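Effector EagT6 (Pseudomonas aeruginosa, PDB 1TU1) forms a homodimer that is essential for delivering the toxin Tse6 to target cells, specifically for loading Tse6 onto VgrG1a. Local coordinates at the interface of chains A and B. Coordinates in Å, arbitrary orientation; residue numbers count along the deposited sequence, not the author numbering. Chains: chain A/B, hypothetical protein PA0094.

Contact 1: the interface of chains A and B. Residues chain A 3, 13-14, 16; chain B 131, 134-135, 138.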
# COMPACT_ATOMS: atom_id res chain seq x y z
N MET A 3 11.92 11.61 -12.64
CA MET A 3 11.57 10.62 -11.61
C MET A 3 12.02 11.06 -10.21
O MET A 3 12.74 12.03 -10.05
CB MET A 3 12.23 9.28 -11.95
CG MET A 3 11.91 8.74 -13.33
SD MET A 3 12.92 7.36 -13.77
CE MET A 3 12.08 6.03 -12.81
N LEU A 13 13.27 2.54 -4.93
CA LEU A 13 13.31 2.57 -6.39
C LEU A 13 12.94 3.95 -6.90
O LEU A 13 12.32 4.72 -6.18
CB LEU A 13 12.41 1.52 -7.01
CG LEU A 13 10.88 1.74 -7.05
CD1 LEU A 13 10.25 0.70 -7.93
CD2 LEU A 13 10.31 1.70 -5.64
N GLU A 14 13.32 4.26 -8.14
CA GLU A 14 12.92 5.53 -8.74
C GLU A 14 11.58 5.36 -9.40
O GLU A 14 11.40 4.45 -10.21
CB GLU A 14 13.95 6.00 -9.78
CG GLU A 14 15.27 6.31 -9.12
CD GLU A 14 16.31 6.86 -10.09
OE1 GLU A 14 16.06 6.90 -11.32
OE2 GLU A 14 17.37 7.21 -9.59
N PRO A 16 8.64 7.27 -11.77
CA PRO A 16 8.31 8.41 -12.65
C PRO A 16 7.30 9.35 -12.00
O PRO A 16 6.32 8.90 -11.44
CB PRO A 16 7.75 7.74 -13.90
CG PRO A 16 8.35 6.42 -13.91
CD PRO A 16 8.45 6.00 -12.46
N ALA B 131 8.95 2.91 -19.12
CA ALA B 131 8.76 3.45 -17.77
C ALA B 131 8.89 2.32 -16.73
O ALA B 131 9.52 2.48 -15.68
CB ALA B 131 7.42 4.16 -17.66
N GLN B 134 12.66 1.44 -16.36
CA GLN B 134 13.42 2.42 -15.56
C GLN B 134 13.18 2.31 -14.06
O GLN B 134 14.14 2.40 -13.29
CB GLN B 134 13.22 3.88 -16.03
CG GLN B 134 11.82 4.47 -15.86
CD GLN B 134 11.61 5.75 -16.72
OE1 GLN B 134 12.41 6.06 -17.61
NE2 GLN B 134 10.52 6.49 -16.45
N ALA B 135 11.94 2.08 -13.65
CA ALA B 135 11.66 1.79 -12.26
C ALA B 135 12.31 0.48 -11.79
O ALA B 135 12.90 0.44 -10.73
CB ALA B 135 10.15 1.73 -12.02
N THR B 138 16.09 0.35 -11.14
CA THR B 138 16.57 1.14 -10.02
C THR B 138 16.11 0.58 -8.68
O THR B 138 16.36 1.17 -7.64
CB THR B 138 16.09 2.60 -10.17
OG1 THR B 138 14.66 2.62 -10.26
CG2 THR B 138 16.56 3.22 -11.50
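A backbone-to-side-chain hydrogen bond and a sulphur-to-amide packing contact join the N-terminal strands of chain A to the end of helix 125-136 of chain B in this homodimer. The amide N of A:Glu14 donates to the hydroxyl OG1 of B:Thr138 over 3.0 Å, with 159° at the hydrogen. Beside it, the A:Glu14 side chain leaves extended beyond CG and crosses B:Thr138 at about a right angle, its carboxylate carbon CD lying 3.9 Å from the methyl CG2. A:Met3 crosses B:Gln134 obliquely: its bend at chi3 lays methyl CE 3.4 Å from CG of B:Gln134, while the thioether SD packs 3.6 Å from the amide carbon CD. The tip of the same amide meets the ring of A:Pro16 head-on, NE2 to CG at 3.3 Å. Farther out, chi1 of 66° puts CG of B:Gln134 in the crowded position between backbone N and carbonyl carbon, and the chain then runs extended toward A:Pro16. B:Thr138 OG1 is likewise between N and C (57°), turned back on the helix end. Its one hydrogen can serve either of two carbonyls, O of B:Ala135 at 2.8 Å from above the carbonyl plane, or O of B:Gln134 at 3.1 Å on an in-plane lone pair.

Contact 2: the interface of chains A and B. Residues chain A 26-30, 40, 131-132, 135; chain B 13, 15, 18-21, 23.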
# COMPACT_ATOMS: atom_id res chain seq x y z
N ILE A 26 -1.02 -1.56 5.43
CA ILE A 26 -2.11 -2.23 6.11
C ILE A 26 -1.50 -3.08 7.22
O ILE A 26 -0.61 -3.90 6.93
CB ILE A 26 -2.91 -3.12 5.16
CG1 ILE A 26 -3.53 -2.29 4.01
CG2 ILE A 26 -3.97 -3.90 5.94
CD1 ILE A 26 -4.12 -3.12 2.90
N PHE A 27 -1.98 -2.87 8.44
CA PHE A 27 -1.57 -3.65 9.62
C PHE A 27 -2.81 -4.17 10.35
O PHE A 27 -3.78 -3.45 10.54
CB PHE A 27 -0.70 -2.82 10.55
CG PHE A 27 0.53 -2.32 9.90
CD1 PHE A 27 1.65 -3.12 9.81
CD2 PHE A 27 0.56 -1.04 9.32
CE1 PHE A 27 2.79 -2.67 9.19
CE2 PHE A 27 1.70 -0.59 8.71
CZ PHE A 27 2.81 -1.38 8.64
N LYS A 28 -2.81 -5.46 10.69
CA LYS A 28 -3.90 -6.04 11.45
C LYS A 28 -3.42 -6.25 12.88
O LYS A 28 -2.40 -6.89 13.09
CB LYS A 28 -4.35 -7.38 10.85
CG LYS A 28 -4.78 -7.28 9.39
CD LYS A 28 -5.86 -6.26 9.19
CE LYS A 28 -6.43 -6.28 7.79
NZ LYS A 28 -7.11 -7.57 7.51
N LEU A 29 -4.16 -5.70 13.82
CA LEU A 29 -3.88 -5.80 15.25
C LEU A 29 -4.60 -7.06 15.76
O LEU A 29 -5.80 -7.10 15.72
CB LEU A 29 -4.40 -4.59 16.01
CG LEU A 29 -3.61 -3.28 15.86
CD1 LEU A 29 -3.84 -2.66 14.46
CD2 LEU A 29 -4.01 -2.30 16.97
N PRO A 30 -3.86 -8.04 16.26
CA PRO A 30 -4.44 -9.37 16.57
C PRO A 30 -5.62 -9.33 17.53
O PRO A 30 -5.63 -8.53 18.47
CB PRO A 30 -3.27 -10.13 17.21
CG PRO A 30 -2.20 -9.11 17.53
CD PRO A 30 -2.43 -7.97 16.58
N PHE A 40 -5.12 -1.07 11.14
CA PHE A 40 -4.46 0.24 11.18
C PHE A 40 -3.88 0.41 9.78
O PHE A 40 -3.01 -0.36 9.36
CB PHE A 40 -3.36 0.25 12.21
CG PHE A 40 -2.56 1.52 12.26
CD1 PHE A 40 -3.16 2.71 12.66
CD2 PHE A 40 -1.22 1.54 11.84
CE1 PHE A 40 -2.41 3.90 12.72
CE2 PHE A 40 -0.46 2.73 11.88
CZ PHE A 40 -1.07 3.92 12.31
N ALA A 131 -2.08 0.21 22.04
CA ALA A 131 -1.11 -0.12 21.00
C ALA A 131 -1.18 0.91 19.86
O ALA A 131 -0.16 1.32 19.37
CB ALA A 131 -1.36 -1.52 20.46
N TRP A 132 -2.39 1.28 19.46
CA TRP A 132 -2.57 2.33 18.46
C TRP A 132 -1.86 3.64 18.87
O TRP A 132 -1.04 4.18 18.12
CB TRP A 132 -4.05 2.58 18.26
CG TRP A 132 -4.32 3.77 17.43
CD1 TRP A 132 -4.14 3.89 16.08
CD2 TRP A 132 -4.79 5.04 17.88
NE1 TRP A 132 -4.50 5.15 15.67
CE2 TRP A 132 -4.91 5.87 16.75
CE3 TRP A 132 -5.14 5.55 19.15
CZ2 TRP A 132 -5.35 7.20 16.84
CZ3 TRP A 132 -5.59 6.88 19.23
CH2 TRP A 132 -5.68 7.69 18.09
N ALA A 135 1.98 3.47 18.84
CA ALA A 135 2.48 3.45 17.47
C ALA A 135 2.49 4.87 16.90
O ALA A 135 3.51 5.33 16.36
CB ALA A 135 1.59 2.57 16.61
N LEU B 13 7.68 4.79 11.74
CA LEU B 13 7.03 4.58 13.02
C LEU B 13 7.37 3.18 13.54
O LEU B 13 7.81 2.31 12.77
CB LEU B 13 5.52 4.78 12.95
CG LEU B 13 4.65 3.66 12.37
CD1 LEU B 13 3.20 3.89 12.65
CD2 LEU B 13 4.91 3.52 10.88
N ILE B 15 6.27 -0.35 14.69
CA ILE B 15 5.16 -1.27 14.54
C ILE B 15 5.42 -2.53 15.39
O ILE B 15 6.46 -3.15 15.26
CB ILE B 15 5.01 -1.66 13.04
CG1 ILE B 15 4.64 -0.44 12.19
CG2 ILE B 15 3.98 -2.80 12.86
CD1 ILE B 15 3.23 0.04 12.38
N ALA B 18 3.89 -8.22 16.45
CA ALA B 18 2.66 -9.01 16.44
C ALA B 18 1.64 -8.57 15.40
O ALA B 18 0.67 -9.29 15.14
CB ALA B 18 2.01 -8.97 17.80
N TRP B 19 1.80 -7.36 14.84
CA TRP B 19 0.87 -6.87 13.83
C TRP B 19 1.19 -7.53 12.51
O TRP B 19 2.35 -7.67 12.16
CB TRP B 19 0.97 -5.34 13.68
CG TRP B 19 0.48 -4.55 14.86
CD1 TRP B 19 0.15 -5.03 16.11
CD2 TRP B 19 0.28 -3.14 14.91
NE1 TRP B 19 -0.25 -3.99 16.92
CE2 TRP B 19 -0.18 -2.82 16.20
CE3 TRP B 19 0.43 -2.10 13.97
CZ2 TRP B 19 -0.50 -1.50 16.59
CZ3 TRP B 19 0.11 -0.78 14.37
CH2 TRP B 19 -0.34 -0.50 15.66
N GLN B 20 0.15 -7.93 11.78
CA GLN B 20 0.33 -8.56 10.49
C GLN B 20 0.38 -7.49 9.40
O GLN B 20 -0.51 -6.71 9.27
CB GLN B 20 -0.81 -9.54 10.20
CG GLN B 20 -0.57 -10.41 8.95
CD GLN B 20 -1.84 -11.02 8.35
OE1 GLN B 20 -1.77 -11.70 7.32
NE2 GLN B 20 -2.98 -10.80 9.00
N ASP B 21 1.44 -7.49 8.62
CA ASP B 21 1.67 -6.50 7.56
C ASP B 21 1.08 -7.01 6.25
O ASP B 21 1.42 -8.09 5.81
CB ASP B 21 3.17 -6.28 7.45
CG ASP B 21 3.57 -5.32 6.34
OD1 ASP B 21 2.71 -4.57 5.82
OD2 ASP B 21 4.75 -5.27 5.93
N SER B 23 0.71 -4.59 3.55
CA SER B 23 0.91 -3.34 2.82
C SER B 23 1.08 -3.57 1.32
O SER B 23 1.64 -4.58 0.87
CB SER B 23 2.13 -2.59 3.37
OG SER B 23 1.92 -2.24 4.74
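B:Trp19 is the aromatic plug of this patch, lodged between strands 25-29 and 38-45 and helix 125-137 of chain A, burying 135 Å² of its surface there. Its CG is anti to the carbonyl carbon (chi1 -68°), so the indole runs alongside A:Leu29 in the same direction. From the root, CB lies 3.8 Å from the carbonyl O of A:Lys28. Along the pyrrole edge, CD1 meets CD of A:Pro30, which crosses at about a right angle. Over one indole face sits CG of A:Leu29, offset toward the rim and 3.5 Å from CE2. On the benzo ring, CE3 packs on CB of A:Phe27, and CZ3 reaches CD2 of A:Phe40 at 3.7 Å. At the far tip, CH2 of B:Trp19 touches the methyl CB of A:Ala135 at 3.8 Å. CB of A:Ala131 stands at the ring edge, in plane. The A:Phe27 ring in turn takes CD1 of B:Ile15 over the centre of its face. Backbone pairing holds the plug's base: N of A:Lys28 donates to O of B:Gln20, and N of B:Gln20 returns a bond to O of A:Lys28, each on an in-plane lone pair, making an antiparallel bridge between chains. Beyond it, N of A:Ile26 donates to the hydroxyl OG of B:Ser23 at 3.1 Å, and that OG donates to the syn lone pair of B:Asp21 OD1 at 2.7 Å.

Contact 3: the interface of chains A and B. Residues chain A 7, 9-10, 27, 142; chain B 5-7, 21, 44.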
# COMPACT_ATOMS: atom_id res chain seq x y z
N ARG A 7 10.77 5.43 -1.26
CA ARG A 7 11.22 4.57 -0.18
C ARG A 7 10.06 3.71 0.32
O ARG A 7 8.95 4.22 0.61
CB ARG A 7 11.80 5.37 1.00
CG ARG A 7 12.57 6.62 0.63
CD ARG A 7 13.61 6.44 -0.46
NE ARG A 7 14.62 7.50 -0.60
CZ ARG A 7 14.43 8.82 -0.47
NH1 ARG A 7 13.25 9.35 -0.15
NH2 ARG A 7 15.47 9.63 -0.64
N HIS A 9 9.62 -0.18 2.87
CA HIS A 9 10.27 -0.84 3.99
C HIS A 9 11.33 -1.84 3.51
O HIS A 9 12.38 -1.97 4.14
CB HIS A 9 9.22 -1.53 4.87
CG HIS A 9 9.78 -2.17 6.11
ND1 HIS A 9 10.50 -1.46 7.05
CD2 HIS A 9 9.70 -3.44 6.58
CE1 HIS A 9 10.87 -2.27 8.03
NE2 HIS A 9 10.40 -3.48 7.76
N GLU A 10 11.08 -2.42 2.35
CA GLU A 10 11.86 -3.53 1.80
C GLU A 10 12.82 -3.13 0.70
O GLU A 10 13.64 -3.96 0.29
CB GLU A 10 10.91 -4.58 1.25
CG GLU A 10 9.95 -5.12 2.30
CD GLU A 10 8.65 -4.33 2.38
OE1 GLU A 10 8.58 -3.21 1.80
OE2 GLU A 10 7.72 -4.83 3.03
N PHE A 27 -1.98 -2.87 8.44
CA PHE A 27 -1.57 -3.65 9.62
C PHE A 27 -2.81 -4.17 10.35
O PHE A 27 -3.78 -3.45 10.54
CB PHE A 27 -0.70 -2.82 10.55
CG PHE A 27 0.53 -2.32 9.90
CD1 PHE A 27 1.65 -3.12 9.81
CD2 PHE A 27 0.56 -1.04 9.32
CE1 PHE A 27 2.79 -2.67 9.19
CE2 PHE A 27 1.70 -0.59 8.71
CZ PHE A 27 2.81 -1.38 8.64
N ARG A 142 8.67 12.22 7.48
CA ARG A 142 9.94 12.40 6.80
C ARG A 142 9.91 13.74 6.04
O ARG A 142 8.92 14.05 5.37
CB ARG A 142 10.17 11.25 5.82
CG ARG A 142 11.53 11.25 5.14
CD ARG A 142 11.78 10.07 4.19
NE ARG A 142 12.22 8.86 4.90
CZ ARG A 142 11.42 7.96 5.47
NH1 ARG A 142 10.11 8.10 5.43
NH2 ARG A 142 11.93 6.91 6.08
N LEU B 5 11.05 -0.75 13.76
CA LEU B 5 10.88 0.52 13.06
C LEU B 5 10.45 0.19 11.65
O LEU B 5 11.13 -0.58 10.96
CB LEU B 5 12.19 1.31 13.06
CG LEU B 5 12.08 2.78 12.63
CD1 LEU B 5 11.20 3.57 13.57
CD2 LEU B 5 13.48 3.40 12.58
N TYR B 6 9.33 0.74 11.22
CA TYR B 6 8.83 0.48 9.87
C TYR B 6 9.03 1.73 9.04
O TYR B 6 8.67 2.83 9.46
CB TYR B 6 7.35 0.11 9.93
CG TYR B 6 6.78 -0.25 8.60
CD1 TYR B 6 6.87 -1.55 8.10
CD2 TYR B 6 6.13 0.70 7.82
CE1 TYR B 6 6.34 -1.86 6.84
CE2 TYR B 6 5.61 0.39 6.59
CZ TYR B 6 5.71 -0.89 6.10
OH TYR B 6 5.23 -1.19 4.84
N ARG B 7 9.56 1.55 7.83
CA ARG B 7 9.86 2.65 6.94
C ARG B 7 8.83 2.73 5.80
O ARG B 7 8.50 1.73 5.13
CB ARG B 7 11.28 2.45 6.40
CG ARG B 7 11.79 3.52 5.46
CD ARG B 7 13.28 3.33 5.08
NE ARG B 7 13.42 2.34 4.01
CZ ARG B 7 14.13 2.50 2.89
NH1 ARG B 7 14.81 3.62 2.65
NH2 ARG B 7 14.16 1.52 2.00
N ASP B 21 1.44 -7.49 8.62
CA ASP B 21 1.67 -6.50 7.56
C ASP B 21 1.08 -7.01 6.25
O ASP B 21 1.42 -8.09 5.81
CB ASP B 21 3.17 -6.28 7.45
CG ASP B 21 3.57 -5.32 6.34
OD1 ASP B 21 2.71 -4.57 5.82
OD2 ASP B 21 4.75 -5.27 5.93
N ARG B 44 3.66 -8.12 -1.09
CA ARG B 44 4.55 -8.98 -0.29
C ARG B 44 3.89 -10.33 -0.13
O ARG B 44 2.68 -10.40 0.02
CB ARG B 44 4.76 -8.40 1.10
CG ARG B 44 5.60 -7.12 1.14
CD ARG B 44 4.76 -5.89 0.78
NE ARG B 44 5.46 -4.64 1.06
CZ ARG B 44 5.19 -3.49 0.47
NH1 ARG B 44 4.22 -3.39 -0.44
NH2 ARG B 44 5.90 -2.44 0.79
O HOH W 1 5.57 -3.63 4.12
O HOH W 2 6.87 0.41 3.47
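Chi1 near anti to the backbone N swings both A:His9 (-176°) and B:Tyr6 (-176°) into the dimer seam, where imidazole and phenol stack obliquely with planes 27° apart. CD1 of B:Tyr6 lies over the centre of the imidazole, and CB of A:His9 comes within 3.5 Å of CE1 of B:Tyr6. The phenol is also met by A:Phe27, whose CZ points edge-on into the middle of a phenol face. Backbone N of B:Arg7 donates to ND1 of A:His9 at 3.3 Å, tilted out of the ring plane, which would suit an ND1 without hydrogen. Bent at chi2, A:Glu10 and B:Arg44 meet side-on: NE gives a nearly straight bond to OE2 (3.0 Å), and NH2 reaches OE1 (3.0 Å), both coming from above the carboxylate plane. Water 1 lies in the phenol plane, 2.6 Å from OH of B:Tyr6, and also touches OE2 of A:Glu10 and OD2 of B:Asp21. That shared water may ease repulsion between the two carboxylates. O of B:Arg7 faces N of A:His9 directly (3.2 Å) and through water 2, which also meets the phenol OH. The site lies centrally in the two-fold interface, where the turn after strand 3-7 of chain A meets strands 3-7, 20-21 and 38-45 of chain B.

Contact 4: the interface of chains A and B. Residues chain A 25, 42, 44, 109, 114, 139-142; chain B 8-13.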
# COMPACT_ATOMS: atom_id res chain seq x y z
N ASN A 25 -0.55 1.21 3.37
CA ASN A 25 0.06 0.32 4.36
C ASN A 25 -1.02 -0.24 5.24
O ASN A 25 -1.87 0.49 5.73
CB ASN A 25 1.11 1.01 5.19
CG ASN A 25 2.21 1.60 4.34
OD1 ASN A 25 3.13 0.89 3.90
ND2 ASN A 25 2.10 2.90 4.05
N ILE A 42 -2.50 3.08 6.62
CA ILE A 42 -1.91 4.36 6.21
C ILE A 42 -2.20 4.55 4.75
O ILE A 42 -1.85 3.67 3.92
CB ILE A 42 -0.42 4.38 6.46
CG1 ILE A 42 -0.11 3.98 7.91
CG2 ILE A 42 0.16 5.80 6.15
CD1 ILE A 42 1.38 3.82 8.18
N ARG A 44 -2.81 7.89 1.53
CA ARG A 44 -2.36 9.20 1.05
C ARG A 44 -3.50 9.88 0.31
O ARG A 44 -4.29 9.22 -0.38
CB ARG A 44 -1.20 9.07 0.06
CG ARG A 44 0.08 8.52 0.63
CD ARG A 44 0.14 6.99 0.58
NE ARG A 44 1.36 6.52 1.23
CZ ARG A 44 1.51 5.43 1.95
NH1 ARG A 44 0.49 4.61 2.18
NH2 ARG A 44 2.73 5.18 2.46
N ARG A 109 1.11 17.08 4.73
CA ARG A 109 2.40 16.92 4.08
C ARG A 109 2.22 17.18 2.59
O ARG A 109 1.14 17.05 2.04
CB ARG A 109 2.89 15.48 4.28
CG ARG A 109 4.27 15.16 3.81
CD ARG A 109 4.79 13.80 4.34
NE ARG A 109 6.21 13.64 4.07
CZ ARG A 109 6.75 13.39 2.88
NH1 ARG A 109 6.00 13.19 1.82
NH2 ARG A 109 8.06 13.31 2.75
N LEU A 114 -0.89 12.62 4.62
CA LEU A 114 -0.72 11.26 5.14
C LEU A 114 -1.83 10.99 6.18
O LEU A 114 -1.98 11.74 7.15
CB LEU A 114 0.65 11.10 5.77
CG LEU A 114 1.07 9.65 6.14
CD1 LEU A 114 1.30 8.84 4.88
CD2 LEU A 114 2.29 9.67 7.01
N LEU A 139 5.33 7.93 15.36
CA LEU A 139 5.36 8.33 13.94
C LEU A 139 6.14 9.63 13.74
O LEU A 139 5.74 10.68 14.24
CB LEU A 139 3.95 8.49 13.40
CG LEU A 139 3.80 8.60 11.87
CD1 LEU A 139 2.45 8.10 11.50
CD2 LEU A 139 3.96 10.05 11.39
N VAL A 140 7.24 9.55 12.99
CA VAL A 140 7.99 10.74 12.59
C VAL A 140 7.85 10.99 11.09
O VAL A 140 8.37 10.22 10.28
CB VAL A 140 9.47 10.62 13.00
CG1 VAL A 140 10.24 11.89 12.66
CG2 VAL A 140 9.57 10.28 14.48
N PRO A 141 7.15 12.06 10.71
CA PRO A 141 7.08 12.42 9.29
C PRO A 141 8.47 12.65 8.72
O PRO A 141 9.38 13.14 9.41
CB PRO A 141 6.22 13.70 9.28
CG PRO A 141 5.43 13.65 10.53
CD PRO A 141 6.32 12.95 11.53
N ARG A 142 8.67 12.22 7.48
CA ARG A 142 9.94 12.40 6.80
C ARG A 142 9.91 13.74 6.04
O ARG A 142 8.92 14.05 5.37
CB ARG A 142 10.17 11.25 5.82
CG ARG A 142 11.53 11.25 5.14
CD ARG A 142 11.78 10.07 4.19
NE ARG A 142 12.22 8.86 4.90
CZ ARG A 142 11.42 7.96 5.47
NH1 ARG A 142 10.11 8.10 5.43
NH2 ARG A 142 11.93 6.91 6.08
N LEU B 8 8.29 3.94 5.63
CA LEU B 8 7.47 4.27 4.48
C LEU B 8 8.00 5.57 3.87
O LEU B 8 8.92 6.20 4.39
CB LEU B 8 5.99 4.32 4.81
CG LEU B 8 5.50 5.18 5.97
CD1 LEU B 8 4.09 5.71 5.63
CD2 LEU B 8 5.50 4.40 7.27
N HIS B 9 7.48 5.94 2.72
CA HIS B 9 8.10 7.03 1.97
C HIS B 9 7.95 8.34 2.74
O HIS B 9 8.84 9.17 2.74
CB HIS B 9 7.47 7.14 0.58
CG HIS B 9 8.07 8.21 -0.27
ND1 HIS B 9 9.36 8.13 -0.77
CD2 HIS B 9 7.55 9.38 -0.74
CE1 HIS B 9 9.61 9.21 -1.50
NE2 HIS B 9 8.53 9.99 -1.50
N GLU B 10 6.83 8.47 3.43
CA GLU B 10 6.42 9.71 4.10
C GLU B 10 6.73 9.79 5.58
O GLU B 10 6.51 10.85 6.20
CB GLU B 10 4.92 9.91 3.93
CG GLU B 10 4.44 9.95 2.49
CD GLU B 10 4.14 8.60 1.89
OE1 GLU B 10 4.34 7.55 2.56
OE2 GLU B 10 3.71 8.58 0.72
N ALA B 11 7.20 8.69 6.17
CA ALA B 11 7.38 8.63 7.62
C ALA B 11 8.08 7.35 8.08
O ALA B 11 8.27 6.43 7.30
CB ALA B 11 6.05 8.70 8.29
N ASP B 12 8.45 7.34 9.35
CA ASP B 12 8.85 6.12 10.07
C ASP B 12 7.98 6.02 11.30
O ASP B 12 7.55 7.03 11.83
CB ASP B 12 10.31 6.18 10.50
CG ASP B 12 11.24 6.30 9.34
OD1 ASP B 12 11.36 5.31 8.58
OD2 ASP B 12 11.86 7.34 9.08
N LEU B 13 7.68 4.79 11.74
CA LEU B 13 7.03 4.58 13.02
C LEU B 13 7.37 3.18 13.54
O LEU B 13 7.81 2.31 12.77
CB LEU B 13 5.52 4.78 12.95
CG LEU B 13 4.65 3.66 12.37
CD1 LEU B 13 3.20 3.89 12.65
CD2 LEU B 13 4.91 3.52 10.88
O HOH W 3 11.10 9.92 9.72
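Backbone O of A:Arg142 accepts two bonds from one guanidinium, NE (3.0 Å) and NH2 (2.9 Å) of A:Arg109. This grip helps hold the guanidinium against B:Glu10, whose CA sits over the centre of its face. The carboxylate of B:Glu10 is taken side-on by A:Arg44 in a two-bond salt bridge. NH2 reaches OE1 at 2.9 Å, and NE reaches OE2 at 3.2 Å in a nearly straight bond (171° at the hydrogen). Both nitrogens come from above the carboxylate plane, the two flat groups standing 58° apart. Bends at chi2 in both side chains bring them together. The aliphatic stem of B:Glu10 is packed as well: CB meets CD1 of A:Leu114 at 3.9 Å. A:Arg142 donates its backbone N almost straight to O of B:Glu10 (2.9 Å), and its chain, bent at chi3, sends NH1 to O of B:Ala11 (3.1 Å) from above the carbonyl plane. Its NH2 forms a salt bridge with B:Asp12, though the hydrogen bond to OD1 is weak. CD1 of B:Leu8 packs against CG2 of A:Ile42, tip to tip. Mutual bonds join the backbones of A:Val140 and B:Asp12, N of A:Val140 to O of B:Asp12 at 2.8 Å, so the short strand 140-141 of chain A pairs antiparallel with the start of strand 11-16 of chain B, beside strands 38-45 and 113-120 of chain A.

Contacts 3 and 4 are neighbours, their C-alpha centres about 9 Å apart, and share A:Arg142; contact 2 lies about 11 Å from contact 3, with A:Phe27 and B:Asp21 in common, and about 14 Å from contact 4, joined through B:Leu13. Contact 1 is farther off, about 29 Å from contact 2, and uses the opposite pairing: strand 11-16 of chain A against the helix end of chain B. Two-fold symmetry repeats every contact with the chains exchanged, so the N-terminal strands of each subunit reach across to the other. These reciprocal contacts along the seam fit the homodimer, two of which interact with Tse6.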